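Local atomic coordinates of putative diflavin flavoprotein A 3 (Synechocystis sp., PDB entry 6H0C), a protein that probably mediates electron transfer from NADH to oxygen, reducing it to water, through a flavodiiron core that joins a metallo-beta-lactamase-like domain to a flavodoxin-like one. Residues Y197-L202 / Q245-E250; I280-V285 / M387-G392. One frame throughout, in Å; residues are numbered along the deposited sequence.

In the fold
Contact 1 joins two helices; contact 2 joins the last turn of helix 268-281 and the turn that follows it to the final helix 382-404. Contact 1 packs helix 189-202, in the zinc metallo-hydrolase region, against helix 237-253, which runs up to the first strand of the flavodoxin-like part. Contact 2 lies wholly within that flavodoxin-like part. The first is buried and apolar, made by Phe199, Trp247 and Leu248. The second grades from a buried, close backbone approach at Gly392 to an exposed lysine that forms a salt bridge. Their centres are about 15 Å apart, and they touch through Asp200 and Thr281, a packing contact between the two parts of the chain.

Contact 1. Residues Y197-L202 / Q245-E250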
ATOM      1  N   TYR A 197     -10.318  -8.508  -5.954  1.00 22.02           N
ATOM      2  CA  TYR A 197      -8.977  -8.570  -6.516  1.00 21.67           C
ATOM      3  C   TYR A 197      -8.081  -7.551  -5.813  1.00 23.59           C
ATOM      4  O   TYR A 197      -6.912  -7.818  -5.511  1.00 25.95           O
ATOM      5  CB  TYR A 197      -9.018  -8.310  -8.024  1.00 25.17           C
ATOM      6  CG  TYR A 197      -7.687  -8.504  -8.704  1.00 29.41           C
ATOM      7  CD1 TYR A 197      -7.145  -9.776  -8.857  1.00 34.75           C
ATOM      8  CD2 TYR A 197      -6.958  -7.417  -9.182  1.00 27.50           C
ATOM      9  CE1 TYR A 197      -5.915  -9.961  -9.475  1.00 35.10           C
ATOM     10  CE2 TYR A 197      -5.736  -7.593  -9.800  1.00 28.55           C
ATOM     11  CZ  TYR A 197      -5.217  -8.866  -9.947  1.00 30.62           C
ATOM     12  OH  TYR A 197      -3.998  -9.048 -10.563  1.00 32.30           O
ATOM     13  N   TYR A 198      -8.653  -6.383  -5.547  1.00 24.32           N
ATOM     14  CA  TYR A 198      -7.969  -5.329  -4.819  1.00 23.39           C
ATOM     15  C   TYR A 198      -7.574  -5.835  -3.433  1.00 25.82           C
ATOM     16  O   TYR A 198      -6.410  -5.723  -3.028  1.00 27.72           O
ATOM     17  CB  TYR A 198      -8.863  -4.088  -4.723  1.00 20.77           C
ATOM     18  CG  TYR A 198      -8.211  -2.869  -4.096  1.00 24.40           C
ATOM     19  CD1 TYR A 198      -8.180  -2.703  -2.709  1.00 22.07           C
ATOM     20  CD2 TYR A 198      -7.643  -1.873  -4.889  1.00 26.61           C
ATOM     21  CE1 TYR A 198      -7.599  -1.585  -2.132  1.00 22.01           C
ATOM     22  CE2 TYR A 198      -7.059  -0.742  -4.321  1.00 23.96           C
ATOM     23  CZ  TYR A 198      -7.045  -0.599  -2.944  1.00 25.69           C
ATOM     24  OH  TYR A 198      -6.465   0.521  -2.381  1.00 21.95           O
ATOM     25  N   PHE A 199      -8.528  -6.405  -2.706  1.00 22.39           N
ATOM     26  CA  PHE A 199      -8.216  -6.974  -1.396  1.00 24.70           C
ATOM     27  C   PHE A 199      -7.101  -8.017  -1.476  1.00 23.73           C
ATOM     28  O   PHE A 199      -6.137  -7.970  -0.715  1.00 23.07           O
ATOM     29  CB  PHE A 199      -9.453  -7.606  -0.763  1.00 25.26           C
ATOM     30  CG  PHE A 199      -9.176  -8.259   0.565  1.00 25.68           C
ATOM     31  CD1 PHE A 199      -8.714  -9.565   0.628  1.00 28.09           C
ATOM     32  CD2 PHE A 199      -9.354  -7.557   1.747  1.00 24.79           C
ATOM     33  CE1 PHE A 199      -8.449 -10.169   1.849  1.00 29.03           C
ATOM     34  CE2 PHE A 199      -9.096  -8.157   2.974  1.00 28.45           C
ATOM     35  CZ  PHE A 199      -8.642  -9.464   3.025  1.00 28.65           C
ATOM     36  N   ASP A 200      -7.252  -8.962  -2.396  1.00 24.51           N
ATOM     37  CA  ASP A 200      -6.306 -10.057  -2.550  1.00 25.33           C
ATOM     38  C   ASP A 200      -4.888  -9.588  -2.843  1.00 31.26           C
ATOM     39  O   ASP A 200      -3.927 -10.121  -2.291  1.00 32.51           O
ATOM     40  CB  ASP A 200      -6.761 -10.994  -3.663  1.00 28.12           C
ATOM     41  CG  ASP A 200      -7.995 -11.798  -3.280  1.00 37.94           C
ATOM     42  OD1 ASP A 200      -8.353 -11.819  -2.076  1.00 33.50           O
ATOM     43  OD2 ASP A 200      -8.593 -12.415  -4.189  1.00 38.17           O
ATOM     44  N   CYS A 201      -4.751  -8.598  -3.715  1.00 26.34           N
ATOM     45  CA  CYS A 201      -3.421  -8.129  -4.090  1.00 26.71           C
ATOM     46  C   CYS A 201      -2.774  -7.253  -3.025  1.00 25.12           C
ATOM     47  O   CYS A 201      -1.578  -7.383  -2.755  1.00 27.40           O
ATOM     48  CB  CYS A 201      -3.485  -7.362  -5.411  1.00 30.63           C
ATOM     49  SG  CYS A 201      -3.867  -8.401  -6.835  1.00 28.26           S
ATOM     50  N   LEU A 202      -3.564  -6.361  -2.429  1.00 24.13           N
ATOM     51  CA  LEU A 202      -3.033  -5.321  -1.545  1.00 27.26           C
ATOM     52  C   LEU A 202      -3.103  -5.639  -0.055  1.00 27.39           C
ATOM     53  O   LEU A 202      -2.263  -5.177   0.716  1.00 24.33           O
ATOM     54  CB  LEU A 202      -3.769  -3.994  -1.788  1.00 24.39           C
ATOM     55  CG  LEU A 202      -3.198  -3.067  -2.867  1.00 30.48           C
ATOM     56  CD1 LEU A 202      -3.477  -3.581  -4.262  1.00 30.26           C
ATOM     57  CD2 LEU A 202      -3.737  -1.656  -2.696  1.00 32.22           C
ATOM     58  N   GLN A 245     -14.272  -8.522   6.388  1.00 28.24           N
ATOM     59  CA  GLN A 245     -14.176  -9.305   7.614  1.00 29.45           C
ATOM     60  C   GLN A 245     -14.083 -10.793   7.304  1.00 33.95           C
ATOM     61  O   GLN A 245     -13.268 -11.506   7.892  1.00 32.14           O
ATOM     62  CB  GLN A 245     -15.369  -9.034   8.538  1.00 32.61           C
ATOM     63  CG  GLN A 245     -15.285  -7.717   9.289  1.00 42.48           C
ATOM     64  CD  GLN A 245     -13.921  -7.495   9.954  1.00 63.20           C
ATOM     65  OE1 GLN A 245     -13.152  -8.436  10.175  1.00 67.61           O
ATOM     66  NE2 GLN A 245     -13.621  -6.239  10.275  1.00 68.95           N
ATOM     67  N   GLN A 246     -14.913 -11.255   6.373  1.00 35.84           N
ATOM     68  CA  GLN A 246     -14.918 -12.660   5.982  1.00 35.87           C
ATOM     69  C   GLN A 246     -13.605 -13.048   5.291  1.00 36.69           C
ATOM     70  O   GLN A 246     -12.997 -14.079   5.614  1.00 33.91           O
ATOM     71  CB  GLN A 246     -16.103 -12.951   5.070  1.00 34.88           C
ATOM     72  CG  GLN A 246     -16.152 -14.376   4.581  1.00 50.86           C
ATOM     73  CD  GLN A 246     -17.051 -14.531   3.372  1.00 63.57           C
ATOM     74  OE1 GLN A 246     -17.947 -13.715   3.142  1.00 68.51           O
ATOM     75  NE2 GLN A 246     -16.807 -15.570   2.581  1.00 64.92           N
ATOM     76  N   TRP A 247     -13.166 -12.216   4.350  1.00 29.55           N
ATOM     77  CA  TRP A 247     -11.911 -12.469   3.646  1.00 30.54           C
ATOM     78  C   TRP A 247     -10.709 -12.477   4.596  1.00 28.97           C
ATOM     79  O   TRP A 247      -9.830 -13.328   4.485  1.00 29.69           O
ATOM     80  CB  TRP A 247     -11.699 -11.430   2.542  1.00 30.10           C
ATOM     81  CG  TRP A 247     -12.785 -11.435   1.540  1.00 26.50           C
ATOM     82  CD1 TRP A 247     -13.654 -12.449   1.289  1.00 27.49           C
ATOM     83  CD2 TRP A 247     -13.139 -10.369   0.658  1.00 28.02           C
ATOM     84  NE1 TRP A 247     -14.526 -12.087   0.295  1.00 29.90           N
ATOM     85  CE2 TRP A 247     -14.232 -10.809  -0.110  1.00 30.43           C
ATOM     86  CE3 TRP A 247     -12.633  -9.079   0.437  1.00 30.92           C
ATOM     87  CZ2 TRP A 247     -14.831 -10.015  -1.085  1.00 30.01           C
ATOM     88  CZ3 TRP A 247     -13.230  -8.284  -0.534  1.00 27.17           C
ATOM     89  CH2 TRP A 247     -14.317  -8.755  -1.280  1.00 26.93           C
ATOM     90  N   LEU A 248     -10.670 -11.522   5.519  1.00 26.91           N
ATOM     91  CA  LEU A 248      -9.616 -11.483   6.523  1.00 25.04           C
ATOM     92  C   LEU A 248      -9.633 -12.756   7.373  1.00 34.68           C
ATOM     93  O   LEU A 248      -8.590 -13.350   7.674  1.00 31.54           O
ATOM     94  CB  LEU A 248      -9.774 -10.251   7.408  1.00 24.89           C
ATOM     95  CG  LEU A 248      -9.476  -8.920   6.725  1.00 27.35           C
ATOM     96  CD1 LEU A 248     -10.046  -7.743   7.522  1.00 24.80           C
ATOM     97  CD2 LEU A 248      -7.976  -8.774   6.542  1.00 27.75           C
ATOM     98  N   SER A 249     -10.834 -13.176   7.748  1.00 36.20           N
ATOM     99  CA  SER A 249     -10.998 -14.393   8.515  1.00 39.29           C
ATOM    100  C   SER A 249     -10.453 -15.587   7.756  1.00 36.04           C
ATOM    101  O   SER A 249      -9.774 -16.427   8.339  1.00 34.19           O
ATOM    102  CB  SER A 249     -12.466 -14.620   8.861  1.00 46.50           C
ATOM    103  OG  SER A 249     -12.951 -13.572   9.684  1.00 55.67           O
ATOM    104  N   GLU A 250     -10.731 -15.675   6.458  1.00 32.05           N
ATOM    105  CA  GLU A 250     -10.293 -16.871   5.750  1.00 34.51           C
ATOM    106  C   GLU A 250      -8.790 -16.868   5.520  1.00 36.18           C
ATOM    107  O   GLU A 250      -8.176 -17.929   5.504  1.00 35.95           O
ATOM    108  CB  GLU A 250     -11.034 -17.061   4.430  1.00 39.93           C
ATOM    109  CG  GLU A 250     -11.277 -15.846   3.595  1.00 57.68           C
ATOM    110  CD  GLU A 250     -12.228 -16.155   2.444  1.00 64.38           C
ATOM    111  OE1 GLU A 250     -13.401 -16.509   2.720  1.00 55.85           O
ATOM    112  OE2 GLU A 250     -11.790 -16.068   1.274  1.00 66.54           O
TER
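Phe199 projects from helix 189-202 into the angle between Trp247 and Leu248 on helix 237-253. Over one face of its ring lies Trp247 CB, 3.9 Å from the ring centroid and 25° off the normal, a CH-pi contact. The indole continues along the same phenylalanine: its six-membered ring turns an edge toward the Phe199 face, centroids 5.3 Å apart and planes at 60°, with Trp247 CE3 3.6 Å from Phe199 CG. The indole runs back alongside the phenylalanine side chain, with CE3 and CZ3 near Phe199 CB. At the rim, close to the plane of the phenyl ring, Leu248 CD2 meets Phe199 CZ at 3.6 Å. Phe199 reaches this far because its CG stands anti to the backbone N (chi1 178°), which carries the ring straight out toward the other helix; the nearest CA atoms, those of Phe199 and Trp247, are 8.3 Å apart, a gap filled by the side chains. Further residues surround the three. Tyr244 meets the Phe199 ring edge-to-face, Arg196 makes a cation-pi contact with Trp247 and a salt bridge with Asp200, and Leu248 also rests on Val210 and Leu214 of helix 207-217. The attraction between the two segments is therefore dispersion and ring electrostatics in a buried setting, while the neighbouring guanidinium probably polarises the indole.

Contact 2. Residues I280-V285 / M387-G392; sequences ITKAGV and MCEEAG
Lys282 and Glu389 form a salt bridge, with NZ donating to OE1 at 2.7 Å. The ammonium comes to the carboxylate from above its plane, 57° out of it, and the two side chains cross at about a right angle. Beyond CG both chains run extended, which lets their charged ends meet although they start from different segments. Lys282 sets out with CG between its backbone N and carbonyl carbon (chi1 81°), whereas Glu389 leaves the helix with CG anti to the backbone N. A water takes a second bond from the ammonium, 2.8 Å from Lys282 NZ, and donates to Glu390 OE2 at 2.9 Å, which links the lysine to two successive glutamates. Together these negative groups would be expected to keep the lysine protonated. Arg278 also touches the Glu389 side chain.

Deeper in, the helices close to backbone distance: Ile280 CA and Gly392 CA are 4.6 Å apart. Gly392 has no side chain to stand between them, and Ile280 CG1 packs 3.4 Å from Gly392 O. Beyond Ile280 the chain makes a type I turn from Thr281 to Gly284, and Gly284, at positive phi, leads into strand 286-291. Ala283 and Val285 lean on Ala396 farther along helix 382-404, and Ala283 O accepts a bond from Lys400. Cys388 packs on Leu272, Ala275 and Ile276, while Ala391 sits on strand 368-377. The last helix thus lies beside helix 268-281, which forms the crossover of the beta-alpha-beta unit between strands 257-262 and 286-291: two neighbouring helices on one side of the five-stranded parallel sheet of order 2-1-3-4-5, as in the flavodoxin fold.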
ATOM      1  N   ILE A 280       1.104 -16.953  -4.111  1.00 28.24           N
ATOM      2  CA  ILE A 280       0.972 -17.787  -2.919  1.00 26.45           C
ATOM      3  C   ILE A 280      -0.458 -17.779  -2.385  1.00 29.04           C
ATOM      4  O   ILE A 280      -1.039 -18.846  -2.150  1.00 30.35           O
ATOM      5  CB  ILE A 280       1.931 -17.334  -1.796  1.00 24.98           C
ATOM      6  CG1 ILE A 280       3.385 -17.563  -2.210  1.00 25.53           C
ATOM      7  CG2 ILE A 280       1.660 -18.088  -0.499  1.00 21.05           C
ATOM      8  CD1 ILE A 280       4.397 -17.000  -1.215  1.00 24.56           C
ATOM      9  N   THR A 281      -1.025 -16.588  -2.193  1.00 24.99           N
ATOM     10  CA  THR A 281      -2.346 -16.481  -1.577  1.00 29.67           C
ATOM     11  C   THR A 281      -3.450 -17.037  -2.484  1.00 36.37           C
ATOM     12  O   THR A 281      -4.439 -17.601  -1.998  1.00 33.56           O
ATOM     13  CB  THR A 281      -2.704 -15.022  -1.203  1.00 27.18           C
ATOM     14  OG1 THR A 281      -2.692 -14.201  -2.378  1.00 26.83           O
ATOM     15  CG2 THR A 281      -1.726 -14.469  -0.173  1.00 22.59           C
ATOM     16  N   LYS A 282      -3.299 -16.897  -3.796  1.00 30.54           N
ATOM     17  CA  LYS A 282      -4.340 -17.420  -4.667  1.00 34.79           C
ATOM     18  C   LYS A 282      -4.312 -18.948  -4.625  1.00 34.93           C
ATOM     19  O   LYS A 282      -5.284 -19.604  -4.986  1.00 36.42           O
ATOM     20  CB  LYS A 282      -4.196 -16.899  -6.100  1.00 33.94           C
ATOM     21  CG  LYS A 282      -3.175 -17.614  -6.961  1.00 44.47           C
ATOM     22  CD  LYS A 282      -3.227 -17.052  -8.373  1.00 54.47           C
ATOM     23  CE  LYS A 282      -2.249 -17.742  -9.302  1.00 61.18           C
ATOM     24  NZ  LYS A 282      -2.181 -17.045 -10.619  1.00 62.24           N
ATOM     25  N   ALA A 283      -3.203 -19.510  -4.160  1.00 30.03           N
ATOM     26  CA  ALA A 283      -3.065 -20.955  -4.099  1.00 29.71           C
ATOM     27  C   ALA A 283      -3.509 -21.463  -2.732  1.00 31.90           C
ATOM     28  O   ALA A 283      -3.262 -22.611  -2.381  1.00 33.80           O
ATOM     29  CB  ALA A 283      -1.616 -21.374  -4.400  1.00 28.75           C
ATOM     30  N   GLY A 284      -4.154 -20.600  -1.954  1.00 29.89           N
ATOM     31  CA  GLY A 284      -4.722 -21.019  -0.681  1.00 31.74           C
ATOM     32  C   GLY A 284      -3.738 -21.096   0.474  1.00 31.93           C
ATOM     33  O   GLY A 284      -4.002 -21.746   1.485  1.00 29.70           O
ATOM     34  N   VAL A 285      -2.599 -20.428   0.329  1.00 33.29           N
ATOM     35  CA  VAL A 285      -1.620 -20.332   1.409  1.00 32.52           C
ATOM     36  C   VAL A 285      -1.526 -18.869   1.848  1.00 30.11           C
ATOM     37  O   VAL A 285      -1.489 -17.968   1.004  1.00 27.34           O
ATOM     38  CB  VAL A 285      -0.238 -20.870   0.965  1.00 26.76           C
ATOM     39  CG1 VAL A 285       0.839 -20.575   2.008  1.00 23.15           C
ATOM     40  CG2 VAL A 285      -0.331 -22.368   0.685  1.00 27.31           C
ATOM     41  N   MET A 387       5.501 -14.460 -14.218  1.00 29.52           N
ATOM     42  CA  MET A 387       6.521 -15.418 -13.798  1.00 32.59           C
ATOM     43  C   MET A 387       6.635 -15.451 -12.271  1.00 33.90           C
ATOM     44  O   MET A 387       6.641 -16.520 -11.666  1.00 38.86           O
ATOM     45  CB  MET A 387       7.873 -15.080 -14.440  1.00 36.57           C
ATOM     46  CG  MET A 387       9.041 -15.903 -13.915  1.00 45.27           C
ATOM     47  SD  MET A 387       9.840 -15.202 -12.451  1.00100.74           S
ATOM     48  CE  MET A 387      10.864 -13.909 -13.159  1.00 46.31           C
ATOM     49  N   CYS A 388       6.711 -14.278 -11.650  1.00 32.72           N
ATOM     50  CA  CYS A 388       6.762 -14.195 -10.191  1.00 31.95           C
ATOM     51  C   CYS A 388       5.510 -14.790  -9.535  1.00 31.29           C
ATOM     52  O   CYS A 388       5.597 -15.519  -8.543  1.00 30.82           O
ATOM     53  CB  CYS A 388       6.941 -12.741  -9.746  1.00 28.40           C
ATOM     54  SG  CYS A 388       8.568 -12.066 -10.131  1.00 36.22           S
ATOM     55  N   GLU A 389       4.348 -14.464 -10.088  1.00 28.73           N
ATOM     56  CA  GLU A 389       3.095 -15.001  -9.591  1.00 29.61           C
ATOM     57  C   GLU A 389       3.146 -16.522  -9.660  1.00 32.48           C
ATOM     58  O   GLU A 389       2.756 -17.209  -8.717  1.00 32.03           O
ATOM     59  CB  GLU A 389       1.916 -14.436 -10.398  1.00 35.46           C
ATOM     60  CG  GLU A 389       0.541 -14.913  -9.955  1.00 45.80           C
ATOM     61  CD  GLU A 389      -0.598 -14.180 -10.662  1.00 50.03           C
ATOM     62  OE1 GLU A 389      -1.767 -14.371 -10.273  1.00 52.79           O
ATOM     63  OE2 GLU A 389      -0.327 -13.412 -11.608  1.00 49.41           O
ATOM     64  N   GLU A 390       3.670 -17.043 -10.770  1.00 31.79           N
ATOM     65  CA  GLU A 390       3.729 -18.487 -10.981  1.00 29.70           C
ATOM     66  C   GLU A 390       4.702 -19.138 -10.010  1.00 32.04           C
ATOM     67  O   GLU A 390       4.455 -20.234  -9.512  1.00 34.40           O
ATOM     68  CB  GLU A 390       4.128 -18.809 -12.420  1.00 29.70           C
ATOM     69  CG  GLU A 390       3.825 -20.235 -12.809  1.00 35.51           C
ATOM     70  CD  GLU A 390       2.342 -20.551 -12.719  1.00 43.12           C
ATOM     71  OE1 GLU A 390       1.995 -21.678 -12.301  1.00 43.48           O
ATOM     72  OE2 GLU A 390       1.528 -19.666 -13.071  1.00 43.53           O
ATOM     73  N   ALA A 391       5.812 -18.456  -9.738  1.00 34.62           N
ATOM     74  CA  ALA A 391       6.777 -18.923  -8.742  1.00 36.03           C
ATOM     75  C   ALA A 391       6.135 -19.015  -7.352  1.00 33.89           C
ATOM     76  O   ALA A 391       6.355 -19.983  -6.618  1.00 32.61           O
ATOM     77  CB  ALA A 391       7.995 -18.006  -8.705  1.00 33.82           C
ATOM     78  N   GLY A 392       5.341 -18.003  -7.003  1.00 30.35           N
ATOM     79  CA  GLY A 392       4.592 -18.014  -5.759  1.00 29.17           C
ATOM     80  C   GLY A 392       3.658 -19.209  -5.697  1.00 31.46           C
ATOM     81  O   GLY A 392       3.574 -19.899  -4.678  1.00 32.80           O
TER
HETATM   82  O   HOH W   1       0.270 -18.274 -10.920  1.00 48.89           O